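Local coordinates for uncharacterized protein Rv1825/MT1873 (Mycobacterium tuberculosis, PDB 3GMG) that is of unknown function but belongs to the UPF0749 (DUF881) family and is probably associated with the cell membrane, at residues I58-A63 and A117-P122. Numbering follows the deposited sequence.
Sequences INELRA and AAMNIP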
ATOM      1  N   ILE A  58      -2.814  -9.707   8.172  1.00 14.20           N
ATOM      2  CA  ILE A  58      -3.371  -8.532   7.497  1.00 14.66           C
ATOM      3  C   ILE A  58      -3.662  -8.867   6.035  1.00 14.93           C
ATOM      4  O   ILE A  58      -4.732  -8.548   5.513  1.00 14.85           O
ATOM      5  CB  ILE A  58      -2.406  -7.330   7.591  1.00 15.15           C
ATOM      6  CG1 ILE A  58      -2.267  -6.856   9.043  1.00 16.06           C
ATOM      7  CG2 ILE A  58      -2.888  -6.160   6.729  1.00 16.24           C
ATOM      8  CD1 ILE A  58      -1.092  -5.920   9.235  1.00 19.56           C
ATOM      9  N   ASN A  59      -2.711  -9.513   5.378  1.00 15.22           N
ATOM     10  CA  ASN A  59      -2.873  -9.805   3.954  1.00 16.02           C
ATOM     11  C   ASN A  59      -3.935 -10.862   3.698  1.00 15.32           C
ATOM     12  O   ASN A  59      -4.650 -10.805   2.690  1.00 15.01           O
ATOM     13  CB  ASN A  59      -1.533 -10.220   3.339  1.00 16.77           C
ATOM     14  CG  ASN A  59      -0.614  -9.033   3.100  1.00 18.22           C
ATOM     15  OD1 ASN A  59      -1.091  -7.920   2.864  1.00 24.01           O
ATOM     16  ND2 ASN A  59       0.693  -9.265   3.135  1.00 22.85           N
ATOM     17  N   GLU A  60      -4.079 -11.830   4.597  1.00 14.51           N
ATOM     18  CA  GLU A  60      -5.155 -12.811   4.493  1.00 14.56           C
ATOM     19  C   GLU A  60      -6.522 -12.126   4.621  1.00 14.54           C
ATOM     20  O   GLU A  60      -7.455 -12.412   3.876  1.00 14.79           O
ATOM     21  CB  GLU A  60      -5.004 -13.932   5.534  1.00 15.42           C
ATOM     22  CG  GLU A  60      -3.859 -14.866   5.188  1.00 17.32           C
ATOM     23  CD  GLU A  60      -3.453 -15.778   6.314  1.00 20.36           C
ATOM     24  OE1 GLU A  60      -4.300 -16.086   7.177  1.00 21.80           O
ATOM     25  OE2 GLU A  60      -2.263 -16.172   6.334  1.00 24.68           O
ATOM     26  N   LEU A  61      -6.651 -11.210   5.576  1.00 14.02           N
ATOM     27  CA  LEU A  61      -7.902 -10.491   5.768  1.00 14.10           C
ATOM     28  C   LEU A  61      -8.222  -9.606   4.561  1.00 15.02           C
ATOM     29  O   LEU A  61      -9.370  -9.545   4.131  1.00 14.97           O
ATOM     30  CB  LEU A  61      -7.877  -9.658   7.064  1.00 13.45           C
ATOM     31  CG  LEU A  61      -7.846 -10.482   8.359  1.00 13.72           C
ATOM     32  CD1 LEU A  61      -7.503  -9.546   9.530  1.00 14.71           C
ATOM     33  CD2 LEU A  61      -9.164 -11.221   8.571  1.00 14.53           C
ATOM     34  N   ARG A  62      -7.204  -8.931   4.039  1.00 16.69           N
ATOM     35  CA  ARG A  62      -7.380  -8.144   2.813  1.00 18.07           C
ATOM     36  C   ARG A  62      -7.821  -9.020   1.663  1.00 18.15           C
ATOM     37  O   ARG A  62      -8.734  -8.636   0.908  1.00 19.63           O
ATOM     38  CB  ARG A  62      -6.090  -7.458   2.433  1.00 18.76           C
ATOM     39  CG  ARG A  62      -5.740  -6.336   3.298  1.00 20.97           C
ATOM     40  CD  ARG A  62      -4.371  -5.840   2.921  1.00 23.48           C
ATOM     41  NE  ARG A  62      -4.033  -4.600   3.592  1.00 24.32           N
ATOM     42  CZ  ARG A  62      -2.798  -4.179   3.838  1.00 24.55           C
ATOM     43  NH1 ARG A  62      -1.743  -4.909   3.492  1.00 27.04           N
ATOM     44  NH2 ARG A  62      -2.619  -3.023   4.455  1.00 25.25           N
ATOM     45  N   ALA A  63      -7.201 -10.195   1.525  1.00 17.98           N
ATOM     46  CA  ALA A  63      -7.565 -11.140   0.458  1.00 18.28           C
ATOM     47  C   ALA A  63      -9.061 -11.409   0.521  1.00 18.22           C
ATOM     48  O   ALA A  63      -9.756 -11.268  -0.488  1.00 19.64           O
ATOM     49  CB  ALA A  63      -6.754 -12.456   0.545  1.00 18.11           C
ATOM     50  N   ALA A 117     -12.949 -18.039   7.002  1.00 13.48           N
ATOM     51  CA  ALA A 117     -12.374 -19.043   6.093  1.00 14.36           C
ATOM     52  C   ALA A 117     -10.915 -18.742   5.789  1.00 14.33           C
ATOM     53  O   ALA A 117     -10.080 -19.657   5.805  1.00 16.14           O
ATOM     54  CB  ALA A 117     -13.181 -19.132   4.791  1.00 14.39           C
ATOM     55  N   ALA A 118     -10.597 -17.470   5.541  1.00 13.89           N
ATOM     56  CA  ALA A 118      -9.224 -17.074   5.258  1.00 13.58           C
ATOM     57  C   ALA A 118      -8.321 -17.459   6.406  1.00 13.76           C
ATOM     58  O   ALA A 118      -7.217 -17.966   6.205  1.00 13.87           O
ATOM     59  CB  ALA A 118      -9.113 -15.579   4.956  1.00 14.32           C
ATOM     60  N   MET A 119      -8.788 -17.204   7.629  1.00 14.36           N
ATOM     61  CA  MET A 119      -7.973 -17.555   8.792  1.00 14.64           C
ATOM     62  C   MET A 119      -7.691 -19.041   8.905  1.00 15.61           C
ATOM     63  O   MET A 119      -6.660 -19.420   9.439  1.00 15.28           O
ATOM     64  CB  MET A 119      -8.601 -17.036  10.094  1.00 14.99           C
ATOM     65  CG  MET A 119      -8.560 -15.527  10.289  1.00 14.91           C
ATOM     66  SD  MET A 119      -6.926 -14.722  10.324  1.00 13.21           S
ATOM     67  CE  MET A 119      -6.998 -14.205   8.653  1.00 11.19           C
ATOM     68  N   ASN A 120      -8.586 -19.878   8.384  1.00 16.31           N
ATOM     69  CA  ASN A 120      -8.439 -21.325   8.474  1.00 18.02           C
ATOM     70  C   ASN A 120      -7.714 -22.000   7.301  1.00 18.18           C
ATOM     71  O   ASN A 120      -7.602 -23.214   7.275  1.00 19.60           O
ATOM     72  CB  ASN A 120      -9.818 -21.949   8.691  1.00 18.87           C
ATOM     73  CG  ASN A 120     -10.383 -21.614  10.060  1.00 22.17           C
ATOM     74  OD1 ASN A 120      -9.648 -21.587  11.053  1.00 24.29           O
ATOM     75  ND2 ASN A 120     -11.685 -21.335  10.121  1.00 26.08           N
ATOM     76  N   ILE A 121      -7.166 -21.227   6.379  1.00 18.42           N
ATOM     77  CA  ILE A 121      -6.467 -21.813   5.234  1.00 19.34           C
ATOM     78  C   ILE A 121      -5.114 -22.320   5.738  1.00 20.63           C
ATOM     79  O   ILE A 121      -4.374 -21.575   6.395  1.00 19.80           O
ATOM     80  CB  ILE A 121      -6.272 -20.791   4.121  1.00 19.02           C
ATOM     81  CG1 ILE A 121      -7.620 -20.371   3.542  1.00 19.62           C
ATOM     82  CG2 ILE A 121      -5.401 -21.354   2.990  1.00 20.10           C
ATOM     83  CD1 ILE A 121      -7.507 -19.213   2.579  1.00 20.59           C
ATOM     84  N   PRO A 122      -4.781 -23.590   5.450  1.00 22.11           N
ATOM     85  CA  PRO A 122      -3.490 -24.100   5.914  1.00 22.87           C
ATOM     86  C   PRO A 122      -2.316 -23.374   5.293  1.00 23.15           C
ATOM     87  O   PRO A 122      -2.392 -22.901   4.153  1.00 23.17           O
ATOM     88  CB  PRO A 122      -3.505 -25.579   5.493  1.00 23.01           C
ATOM     89  CG  PRO A 122      -4.878 -25.895   5.103  1.00 23.84           C
ATOM     90  CD  PRO A 122      -5.541 -24.603   4.707  1.00 22.75           C
TER
HETATM   91  O   HOH W   1      -4.234 -18.314   8.687  1.00 18.38           O
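M119 folds back on itself, with chi2 at -60° and chi3 at 99°, and this double bend carries its CE methyl across to E60 and L61, whereas E60 runs out extended beyond CG (chi2 166°) to bring OE1 within 3.6 Å of the same methyl. The contact pairs the last turn and a half of helix 51-63 with the C-terminal end of helix 112-119, two helices lying on one face of the five-stranded antiparallel sheet in the alpha+beta fold of this DUF881 domain. Evidence for a common apolar floor is that L61 and M119 both rest on I40 of strand 37-43, while L61 also reaches I106 and A108 of the adjacent strand 104-109 and I69 of strand 68-72 beyond it. The L61 and M119 side chains cross at about a right angle, with L61 CD2 3.7 Å from M119 CE. The same methyl lies equally close to E60 CB, at 3.7 Å, and so sits between the glutamate stem and the leucine branch. Nearby, the A118 CB methyl packs 3.7 Å from E60 O, close against the helix 51-63 backbone; the CA atoms of E60 and A118 are 5.9 Å apart.

No direct hydrogen bond spans the two segments; the polar link runs through a water. E60 also reaches past the helix end: its OE2 accepts a hydrogen bond from A125 N, at the start of helix 125-131, which fixes the carboxylate at a second point. M119 O also accepts a hydrogen bond from Q126 NE2. The bridging water donates to E60 OE1 at 2.7 Å and to M119 O at 2.8 Å.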